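Local coordinates for protein lantibiotic dehydratase (Microbispora corallina, PDB 5EHK) that probably dehydrates serine and threonine residues of the precursor peptide of the lantibiotic NAI-107, using glutamyl-tRNA as glutamate donor, at residues Arg377-Val382 and Asp513-Gly518; Pro818-Arg823 and Gly881-Ile886; Arg823-Arg828 and Asp861-His866. One frame throughout, in Å; residues are numbered along the deposited sequence.

Contact 1: residues Arg377-Val382 and Asp513-Gly518; sequences RLPEVV and DELSAG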
loop_
_atom_site.group_PDB
_atom_site.type_symbol
_atom_site.label_atom_id
_atom_site.label_comp_id
_atom_site.label_asym_id
_atom_site.label_seq_id
_atom_site.Cartn_x
_atom_site.Cartn_y
_atom_site.Cartn_z
ATOM N N ARG A 377 3.482 46.951 -18.426
ATOM C CA ARG A 377 2.181 46.777 -19.028
ATOM C C ARG A 377 2.276 45.757 -20.129
ATOM O O ARG A 377 3.259 45.711 -20.859
ATOM C CB ARG A 377 1.630 48.100 -19.555
ATOM C CG ARG A 377 1.078 48.975 -18.458
ATOM C CD ARG A 377 0.907 50.393 -18.922
ATOM N NE ARG A 377 0.720 51.286 -17.785
ATOM C CZ ARG A 377 -0.463 51.722 -17.377
ATOM N NH1 ARG A 377 -1.563 51.356 -18.025
ATOM N NH2 ARG A 377 -0.542 52.530 -16.329
ATOM N N LEU A 378 1.260 44.921 -20.240
ATOM C CA LEU A 378 1.289 43.896 -21.256
ATOM C C LEU A 378 -0.019 43.962 -22.026
ATOM O O LEU A 378 -1.068 44.227 -21.451
ATOM C CB LEU A 378 1.472 42.519 -20.616
ATOM C CG LEU A 378 2.668 42.257 -19.701
ATOM C CD1 LEU A 378 2.476 40.901 -19.042
ATOM C CD2 LEU A 378 3.990 42.279 -20.475
ATOM N N PRO A 379 0.050 43.750 -23.344
ATOM C CA PRO A 379 -1.128 43.846 -24.204
ATOM C C PRO A 379 -2.068 42.693 -23.943
ATOM O O PRO A 379 -1.686 41.720 -23.303
ATOM C CB PRO A 379 -0.537 43.704 -25.602
ATOM C CG PRO A 379 0.670 42.870 -25.408
ATOM C CD PRO A 379 1.252 43.385 -24.113
ATOM N N GLU A 380 -3.273 42.796 -24.477
ATOM C CA GLU A 380 -4.277 41.768 -24.314
ATOM C C GLU A 380 -3.926 40.420 -24.956
ATOM O O GLU A 380 -4.455 39.389 -24.558
ATOM C CB GLU A 380 -5.613 42.280 -24.865
ATOM C CG GLU A 380 -6.192 43.438 -24.095
ATOM C CD GLU A 380 -6.582 43.048 -22.678
ATOM O OE1 GLU A 380 -6.989 41.867 -22.487
ATOM O OE2 GLU A 380 -6.473 43.914 -21.769
ATOM N N VAL A 381 -3.032 40.401 -25.932
ATOM C CA VAL A 381 -2.753 39.139 -26.611
ATOM C C VAL A 381 -2.078 38.182 -25.631
ATOM O O VAL A 381 -2.291 36.974 -25.684
ATOM C CB VAL A 381 -1.895 39.329 -27.910
ATOM C CG1 VAL A 381 -0.496 39.861 -27.581
ATOM C CG2 VAL A 381 -1.824 38.041 -28.732
ATOM N N VAL A 382 -1.297 38.740 -24.710
ATOM C CA VAL A 382 -0.623 37.946 -23.695
ATOM C C VAL A 382 -1.610 37.417 -22.655
ATOM O O VAL A 382 -1.597 36.228 -22.343
ATOM C CB VAL A 382 0.493 38.735 -23.012
ATOM C CG1 VAL A 382 0.990 37.983 -21.769
ATOM C CG2 VAL A 382 1.624 38.977 -24.000
ATOM N N ASP A 513 8.021 45.819 -28.825
ATOM C CA ASP A 513 7.153 46.042 -29.973
ATOM C C ASP A 513 6.842 44.736 -30.699
ATOM O O ASP A 513 5.690 44.497 -31.094
ATOM C CB ASP A 513 7.764 47.094 -30.912
ATOM C CG ASP A 513 8.122 48.389 -30.183
ATOM O OD1 ASP A 513 8.724 48.312 -29.078
ATOM O OD2 ASP A 513 7.804 49.478 -30.711
ATOM N N GLU A 514 7.838 43.868 -30.848
ATOM C CA GLU A 514 7.550 42.577 -31.454
ATOM C C GLU A 514 6.603 41.763 -30.543
ATOM O O GLU A 514 5.816 40.923 -31.017
ATOM C CB GLU A 514 8.833 41.805 -31.751
ATOM C CG GLU A 514 9.690 42.435 -32.836
ATOM C CD GLU A 514 10.812 41.523 -33.330
ATOM O OE1 GLU A 514 11.989 41.852 -33.065
ATOM O OE2 GLU A 514 10.517 40.482 -33.977
ATOM N N LEU A 515 6.667 42.053 -29.241
ATOM C CA LEU A 515 5.767 41.467 -28.263
ATOM C C LEU A 515 4.359 41.876 -28.613
ATOM O O LEU A 515 3.462 41.031 -28.727
ATOM C CB LEU A 515 6.102 41.947 -26.845
ATOM C CG LEU A 515 5.510 41.210 -25.626
ATOM C CD1 LEU A 515 6.148 41.731 -24.363
ATOM C CD2 LEU A 515 4.007 41.338 -25.514
ATOM N N SER A 516 4.173 43.187 -28.750
ATOM C CA SER A 516 2.865 43.777 -29.008
ATOM C C SER A 516 2.235 43.090 -30.204
ATOM O O SER A 516 1.017 42.929 -30.268
ATOM C CB SER A 516 3.029 45.259 -29.311
ATOM O OG SER A 516 3.628 45.933 -28.223
ATOM N N ALA A 517 3.097 42.671 -31.136
ATOM C CA ALA A 517 2.691 42.032 -32.383
ATOM C C ALA A 517 2.532 40.510 -32.289
ATOM O O ALA A 517 2.055 39.867 -33.233
ATOM C CB ALA A 517 3.670 42.402 -33.484
ATOM N N GLY A 518 2.911 39.936 -31.150
ATOM C CA GLY A 518 2.644 38.530 -30.907
ATOM C C GLY A 518 3.835 37.605 -31.023
ATOM O O GLY A 518 3.703 36.376 -30.952
#

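Contact 2: residues Pro818-Arg823 and Gly881-Ile886; sequences PWLYLR and GLLPEI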
loop_
_atom_site.group_PDB
_atom_site.type_symbol
_atom_site.label_atom_id
_atom_site.label_comp_id
_atom_site.label_asym_id
_atom_site.label_seq_id
_atom_site.Cartn_x
_atom_site.Cartn_y
_atom_site.Cartn_z
ATOM N N PRO A 818 -26.383 -4.309 29.010
ATOM C CA PRO A 818 -27.682 -4.750 28.478
ATOM C C PRO A 818 -27.416 -5.740 27.330
ATOM O O PRO A 818 -28.094 -6.758 27.193
ATOM C CB PRO A 818 -28.315 -3.455 27.957
ATOM C CG PRO A 818 -27.162 -2.577 27.610
ATOM C CD PRO A 818 -25.980 -2.988 28.492
ATOM N N TRP A 819 -26.403 -5.427 26.529
ATOM C CA TRP A 819 -25.970 -6.274 25.432
ATOM C C TRP A 819 -24.672 -7.049 25.742
ATOM O O TRP A 819 -23.692 -6.484 26.244
ATOM C CB TRP A 819 -25.728 -5.422 24.181
ATOM C CG TRP A 819 -26.653 -4.239 23.995
ATOM C CD1 TRP A 819 -26.430 -2.947 24.404
ATOM C CD2 TRP A 819 -27.904 -4.223 23.286
ATOM N NE1 TRP A 819 -27.484 -2.143 24.033
ATOM C CE2 TRP A 819 -28.398 -2.897 23.339
ATOM C CE3 TRP A 819 -28.664 -5.202 22.627
ATOM C CZ2 TRP A 819 -29.615 -2.527 22.748
ATOM C CZ3 TRP A 819 -29.872 -4.835 22.042
ATOM C CH2 TRP A 819 -30.336 -3.511 22.111
ATOM N N LEU A 820 -24.677 -8.337 25.408
ATOM C CA LEU A 820 -23.466 -9.122 25.235
ATOM C C LEU A 820 -23.149 -9.192 23.731
ATOM O O LEU A 820 -23.963 -9.710 22.953
ATOM C CB LEU A 820 -23.738 -10.510 25.765
ATOM C CG LEU A 820 -22.590 -11.446 26.075
ATOM C CD1 LEU A 820 -21.536 -10.708 26.894
ATOM C CD2 LEU A 820 -23.157 -12.624 26.867
ATOM N N TYR A 821 -22.011 -8.632 23.304
ATOM C CA TYR A 821 -21.642 -8.624 21.873
ATOM C C TYR A 821 -20.329 -9.370 21.602
ATOM O O TYR A 821 -19.241 -8.874 21.911
ATOM C CB TYR A 821 -21.553 -7.191 21.375
ATOM C CG TYR A 821 -21.783 -6.997 19.899
ATOM C CD1 TYR A 821 -22.639 -7.841 19.187
ATOM C CD2 TYR A 821 -21.256 -5.878 19.233
ATOM C CE1 TYR A 821 -22.905 -7.625 17.817
ATOM C CE2 TYR A 821 -21.526 -5.644 17.875
ATOM C CZ TYR A 821 -22.352 -6.519 17.168
ATOM O OH TYR A 821 -22.617 -6.302 15.815
ATOM N N LEU A 822 -20.437 -10.560 21.016
ATOM C CA LEU A 822 -19.288 -11.424 20.765
ATOM C C LEU A 822 -18.717 -11.271 19.378
ATOM O O LEU A 822 -19.460 -11.223 18.397
ATOM C CB LEU A 822 -19.718 -12.866 20.916
ATOM C CG LEU A 822 -20.018 -13.309 22.329
ATOM C CD1 LEU A 822 -20.892 -14.536 22.256
ATOM C CD2 LEU A 822 -18.710 -13.633 22.992
ATOM N N ARG A 823 -17.388 -11.239 19.287
ATOM C CA ARG A 823 -16.711 -11.353 17.993
ATOM C C ARG A 823 -16.035 -12.694 17.832
ATOM O O ARG A 823 -15.109 -13.027 18.555
ATOM C CB ARG A 823 -15.693 -10.269 17.837
ATOM C CG ARG A 823 -16.277 -8.908 17.997
ATOM C CD ARG A 823 -15.250 -7.916 17.514
ATOM N NE ARG A 823 -15.608 -6.560 17.893
ATOM C CZ ARG A 823 -14.744 -5.720 18.439
ATOM N NH1 ARG A 823 -13.492 -6.133 18.679
ATOM N NH2 ARG A 823 -15.141 -4.494 18.756
ATOM N N GLY A 881 -23.959 -15.711 34.294
ATOM C CA GLY A 881 -24.535 -16.995 33.944
ATOM C C GLY A 881 -24.198 -17.405 32.528
ATOM O O GLY A 881 -23.530 -18.419 32.318
ATOM N N LEU A 882 -24.646 -16.604 31.564
ATOM C CA LEU A 882 -24.474 -16.916 30.153
ATOM C C LEU A 882 -23.032 -16.853 29.711
ATOM O O LEU A 882 -22.555 -17.766 29.049
ATOM C CB LEU A 882 -25.298 -15.986 29.275
ATOM C CG LEU A 882 -25.042 -16.171 27.778
ATOM C CD1 LEU A 882 -25.404 -17.594 27.361
ATOM C CD2 LEU A 882 -25.853 -15.153 26.977
ATOM N N LEU A 883 -22.338 -15.778 30.063
ATOM C CA LEU A 883 -20.973 -15.591 29.572
ATOM C C LEU A 883 -20.021 -16.751 29.850
ATOM O O LEU A 883 -19.301 -17.175 28.949
ATOM C CB LEU A 883 -20.361 -14.300 30.090
ATOM C CG LEU A 883 -18.947 -14.130 29.563
ATOM C CD1 LEU A 883 -18.995 -13.922 28.058
ATOM C CD2 LEU A 883 -18.364 -12.937 30.236
ATOM N N PRO A 884 -20.027 -17.286 31.079
ATOM C CA PRO A 884 -19.071 -18.371 31.298
ATOM C C PRO A 884 -19.486 -19.683 30.645
ATOM O O PRO A 884 -18.609 -20.494 30.333
ATOM C CB PRO A 884 -19.054 -18.512 32.821
ATOM C CG PRO A 884 -19.546 -17.201 33.325
ATOM C CD PRO A 884 -20.581 -16.793 32.352
ATOM N N GLU A 885 -20.774 -19.899 30.414
ATOM C CA GLU A 885 -21.164 -21.109 29.700
ATOM C C GLU A 885 -20.669 -21.002 28.260
ATOM O O GLU A 885 -20.041 -21.921 27.737
ATOM C CB GLU A 885 -22.676 -21.342 29.763
ATOM C CG GLU A 885 -23.131 -22.518 28.912
ATOM C CD GLU A 885 -24.583 -22.937 29.143
ATOM O OE1 GLU A 885 -25.277 -22.302 29.982
ATOM O OE2 GLU A 885 -25.031 -23.891 28.450
ATOM N N ILE A 886 -20.969 -19.860 27.650
ATOM C CA ILE A 886 -20.510 -19.478 26.333
ATOM C C ILE A 886 -18.984 -19.583 26.182
ATOM O O ILE A 886 -18.479 -20.152 25.195
ATOM C CB ILE A 886 -20.941 -18.029 26.043
ATOM C CG1 ILE A 886 -22.318 -18.015 25.391
ATOM C CG2 ILE A 886 -20.026 -17.366 25.055
ATOM C CD1 ILE A 886 -22.726 -16.623 24.876
#

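Contact 3: residues Arg823-Arg828 and Asp861-His866; sequences RLRVPR and DTAGQH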
loop_
_atom_site.group_PDB
_atom_site.type_symbol
_atom_site.label_atom_id
_atom_site.label_comp_id
_atom_site.label_asym_id
_atom_site.label_seq_id
_atom_site.Cartn_x
_atom_site.Cartn_y
_atom_site.Cartn_z
ATOM N N ARG A 823 -17.388 -11.239 19.287
ATOM C CA ARG A 823 -16.711 -11.353 17.993
ATOM C C ARG A 823 -16.035 -12.694 17.832
ATOM O O ARG A 823 -15.109 -13.027 18.555
ATOM C CB ARG A 823 -15.693 -10.269 17.837
ATOM C CG ARG A 823 -16.277 -8.908 17.997
ATOM C CD ARG A 823 -15.250 -7.916 17.514
ATOM N NE ARG A 823 -15.608 -6.560 17.893
ATOM C CZ ARG A 823 -14.744 -5.720 18.439
ATOM N NH1 ARG A 823 -13.492 -6.133 18.679
ATOM N NH2 ARG A 823 -15.141 -4.494 18.756
ATOM N N LEU A 824 -16.522 -13.475 16.888
ATOM C CA LEU A 824 -16.026 -14.823 16.729
ATOM C C LEU A 824 -15.173 -14.902 15.482
ATOM O O LEU A 824 -15.660 -14.708 14.361
ATOM C CB LEU A 824 -17.193 -15.812 16.704
ATOM C CG LEU A 824 -18.159 -15.649 17.884
ATOM C CD1 LEU A 824 -19.365 -16.576 17.744
ATOM C CD2 LEU A 824 -17.434 -15.898 19.176
ATOM N N ARG A 825 -13.878 -15.138 15.690
ATOM C CA ARG A 825 -12.915 -15.127 14.588
ATOM C C ARG A 825 -12.978 -16.444 13.836
ATOM O O ARG A 825 -12.109 -17.271 13.942
ATOM C CB ARG A 825 -11.500 -14.825 15.092
ATOM C CG ARG A 825 -11.385 -13.499 15.847
ATOM C CD ARG A 825 -11.324 -12.304 14.915
ATOM N NE ARG A 825 -11.771 -11.054 15.537
ATOM C CZ ARG A 825 -11.875 -9.895 14.882
ATOM N NH1 ARG A 825 -11.557 -9.839 13.583
ATOM N NH2 ARG A 825 -12.293 -8.797 15.517
ATOM N N VAL A 826 -14.055 -16.613 13.096
ATOM C CA VAL A 826 -14.270 -17.761 12.257
ATOM C C VAL A 826 -14.020 -17.237 10.867
ATOM O O VAL A 826 -14.753 -16.389 10.399
ATOM C CB VAL A 826 -15.749 -18.246 12.376
ATOM C CG1 VAL A 826 -16.025 -19.425 11.463
ATOM C CG2 VAL A 826 -16.098 -18.596 13.823
ATOM N N PRO A 827 -12.940 -17.684 10.222
ATOM C CA PRO A 827 -12.665 -17.214 8.867
ATOM C C PRO A 827 -13.811 -17.550 7.944
ATOM O O PRO A 827 -14.521 -18.530 8.172
ATOM C CB PRO A 827 -11.416 -17.996 8.468
ATOM C CG PRO A 827 -11.330 -19.117 9.415
ATOM C CD PRO A 827 -11.914 -18.624 10.689
ATOM N N ARG A 828 -13.959 -16.751 6.896
ATOM C CA ARG A 828 -15.139 -16.799 6.043
ATOM C C ARG A 828 -15.458 -18.188 5.492
ATOM O O ARG A 828 -16.617 -18.600 5.513
ATOM C CB ARG A 828 -15.002 -15.766 4.916
ATOM C CG ARG A 828 -16.161 -15.706 3.937
ATOM C CD ARG A 828 -17.496 -15.566 4.637
ATOM N NE ARG A 828 -18.464 -16.558 4.160
ATOM C CZ ARG A 828 -19.549 -16.233 3.473
ATOM N NH1 ARG A 828 -19.793 -14.951 3.202
ATOM N NH2 ARG A 828 -20.393 -17.168 3.068
ATOM N N ASP A 861 -13.573 -6.370 9.838
ATOM C CA ASP A 861 -12.819 -5.229 10.371
ATOM C C ASP A 861 -11.347 -5.274 9.978
ATOM O O ASP A 861 -10.943 -6.035 9.093
ATOM C CB ASP A 861 -12.987 -5.078 11.900
ATOM C CG ASP A 861 -12.518 -6.324 12.703
ATOM O OD1 ASP A 861 -11.692 -7.126 12.203
ATOM O OD2 ASP A 861 -12.952 -6.476 13.877
ATOM N N THR A 862 -10.531 -4.521 10.701
ATOM C CA THR A 862 -9.117 -4.414 10.358
ATOM C C THR A 862 -8.423 -5.771 10.510
ATOM O O THR A 862 -7.316 -5.962 10.009
ATOM C CB THR A 862 -8.376 -3.377 11.259
ATOM O OG1 THR A 862 -8.488 -3.760 12.637
ATOM C CG2 THR A 862 -8.921 -1.941 11.069
ATOM N N ALA A 863 -9.064 -6.703 11.215
ATOM C CA ALA A 863 -8.458 -8.003 11.490
ATOM C C ALA A 863 -9.079 -9.129 10.676
ATOM O O ALA A 863 -8.839 -10.315 10.932
ATOM C CB ALA A 863 -8.520 -8.321 12.975
ATOM N N GLY A 864 -9.873 -8.761 9.683
ATOM C CA GLY A 864 -10.381 -9.752 8.764
ATOM C C GLY A 864 -11.870 -9.971 8.906
ATOM O O GLY A 864 -12.572 -9.141 9.491
ATOM N N GLN A 865 -12.331 -11.098 8.358
ATOM C CA GLN A 865 -13.733 -11.489 8.387
ATOM C C GLN A 865 -14.050 -12.333 9.600
ATOM O O GLN A 865 -13.328 -13.293 9.908
ATOM C CB GLN A 865 -14.103 -12.266 7.126
ATOM C CG GLN A 865 -14.505 -11.387 5.951
ATOM C CD GLN A 865 -14.614 -12.168 4.667
ATOM O OE1 GLN A 865 -13.696 -12.897 4.310
ATOM N NE2 GLN A 865 -15.737 -12.029 3.964
ATOM N N HIS A 866 -15.131 -11.971 10.287
ATOM C CA HIS A 866 -15.545 -12.718 11.465
ATOM C C HIS A 866 -17.058 -12.706 11.602
ATOM O O HIS A 866 -17.745 -12.143 10.770
ATOM C CB HIS A 866 -14.844 -12.164 12.690
ATOM C CG HIS A 866 -15.073 -10.707 12.892
ATOM N ND1 HIS A 866 -14.545 -9.754 12.051
ATOM C CD2 HIS A 866 -15.729 -10.032 13.866
ATOM C CE1 HIS A 866 -14.904 -8.554 12.473
ATOM N NE2 HIS A 866 -15.610 -8.694 13.582
#

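Contact 1: residues Arg377-Val382 and Asp513-Gly518
Leu-515 pushes its CD2 methyl between the ring of Pro-379 and one branch of Val-382. CD2 lies 3.7 Å from Pro-379 CG and equally close to CD of that ring, the two side chains crossing obliquely. Val-382 meets the same methyl at about a right angle, its CG2 being 3.7 Å from Leu-515 CD2. What brings the leucine here is its first torsion, which sets CG anti to the backbone N (chi1 -165°). The other methyl, CD1, has a looser neighbour in Leu-378 CD2 at 4.5 Å. Val-381 lays CG1 near the last-turn carbonyls, 4.3 Å from Ser-516 O, and Ser-516 itself turns its CB away, its hydroxyl hydrogen-bonded to Leu-512 O. No hydrogen bond joins the two segments, so the contact is apolar packing of the strand-to-helix junction at Pro-379, the N-cap, against the C-terminal turn of helix 512-516. Gly-518, with positive phi, ends that helix in a Schellman motif, Gly-518 N binding Leu-515 O at 2.7 Å. Leu-378 also touches Phe-154 of strand 147-155, which pairs in parallel with strand 366-379; Val-382 reaches Phe-520, and helix 512-516 bridges the antiparallel strands 500-508 and 521-524.

Contact 2: residues Pro818-Arg823 and Gly881-Ile886
Helix 875-895 packs on one face of a four-stranded antiparallel sheet, and here its residues 881-886 run almost parallel to strand 819-823, the axes 10.9 Å apart at 16°. The tight part is made by two strand leucines that point at the helix. Leu-820, with CG anti to the backbone N (chi1 -163°), crosses Leu-882 obliquely and sets its CD2 3.7 Å from Leu-882 CD2. Its CD1 meets Leu-883 CD1 more loosely, at 4.3 Å, and Leu-883 continues onto Leu-904 of the same sheet and Trp-879 of the second subunit. The outer side of the helix is different: Pro-884 and Glu-885 are partly exposed and take no part in the packing on the strand, and Glu-885 OE1 takes a hydrogen bond with His-849. Pro-884 has no N-H to give to the preceding turn, and the helix kinks there, yet Ile-886 N still binds Leu-882 O at 3.0 Å. Across the sheet, Trp-819 and Tyr-821 use the other face, each edge-to-face with Tyr-907. At the C-terminal end of the tight part, Leu-822 and Ile-886 meet tip to tip, Leu-822 CD1 standing 3.8 Å from Ile-886 CD1 and 4.1 Å from its CG2.

Contact 3: residues Arg823-Arg828 and Asp861-His866
The guanidinium of Arg-825 has the His-866 imidazole flat against one face, group centres 3.8 Å apart and planes at 21°, and the Asp-861 carboxylate at its edge. That carboxylate is nearly coplanar with it and is gripped end-on: Arg-825 NH1 gives an almost straight bond to Asp-861 OD1 at 3.0 Å, and Arg-825 NH2 one to Asp-861 OD2 at 2.9 Å, each on a syn lone pair. Arg-825 starts out away from the hairpin, and a bend at chi2 (-79°) swings its end back over the ring; its NE makes a salt bridge with Glu-903. Beside the stack, Arg-823 runs alongside His-866 with CB 4.0 Å from His-866 CD2, while its own charge pairs with Glu-903. The acceptors sit on a two-residue beta hairpin joining strands 853-861 and 864-872 through a type I turn, Asp-861 to Gly-864. Asp-861 OD1 also closes an Asx turn, met from above the carboxylate plane by Ala-863 N at 2.8 Å. The ring's rotation is fixed at both nitrogens: His-866 ND1 donates in the ring plane to Gly-864 O at 3.3 Å, and NE2 bonds with Arg-868 NE, a pattern consistent with a neutral imidazole under the arginine. At the turn's tip, Thr-862 hydrogen-bonds Thr-862 of the second subunit. Gln-865 and Arg-828 cross obliquely, the glutamine's amide end beside the arginine's aliphatic start, Gln-865 OE1 3.2 Å from Arg-828 CB.

How the contacts relate
Contacts 2 and 3 share Arg-823 and the strand 819-824, with centres about 18 Å apart, and contact 3 is nested in the chain loop that contact 2 closes. Both belong to the C-terminal dehydratase region and both touch the second subunit. Contact 2 is buried and, between its two segments, wholly aliphatic, on one face of the four-stranded sheet; contact 3, where the strand gives way to a turn, is only partly buried and relies on charge, stacking and turn hydrogen bonds. Contact 1 lies in the N-terminal dehydratase region on the opposite side of the chain's centre, its centre about 81 Å from that of contact 2. It is buried and apolar like contact 2, but joins a strand-to-helix junction to the last turn of a short helix.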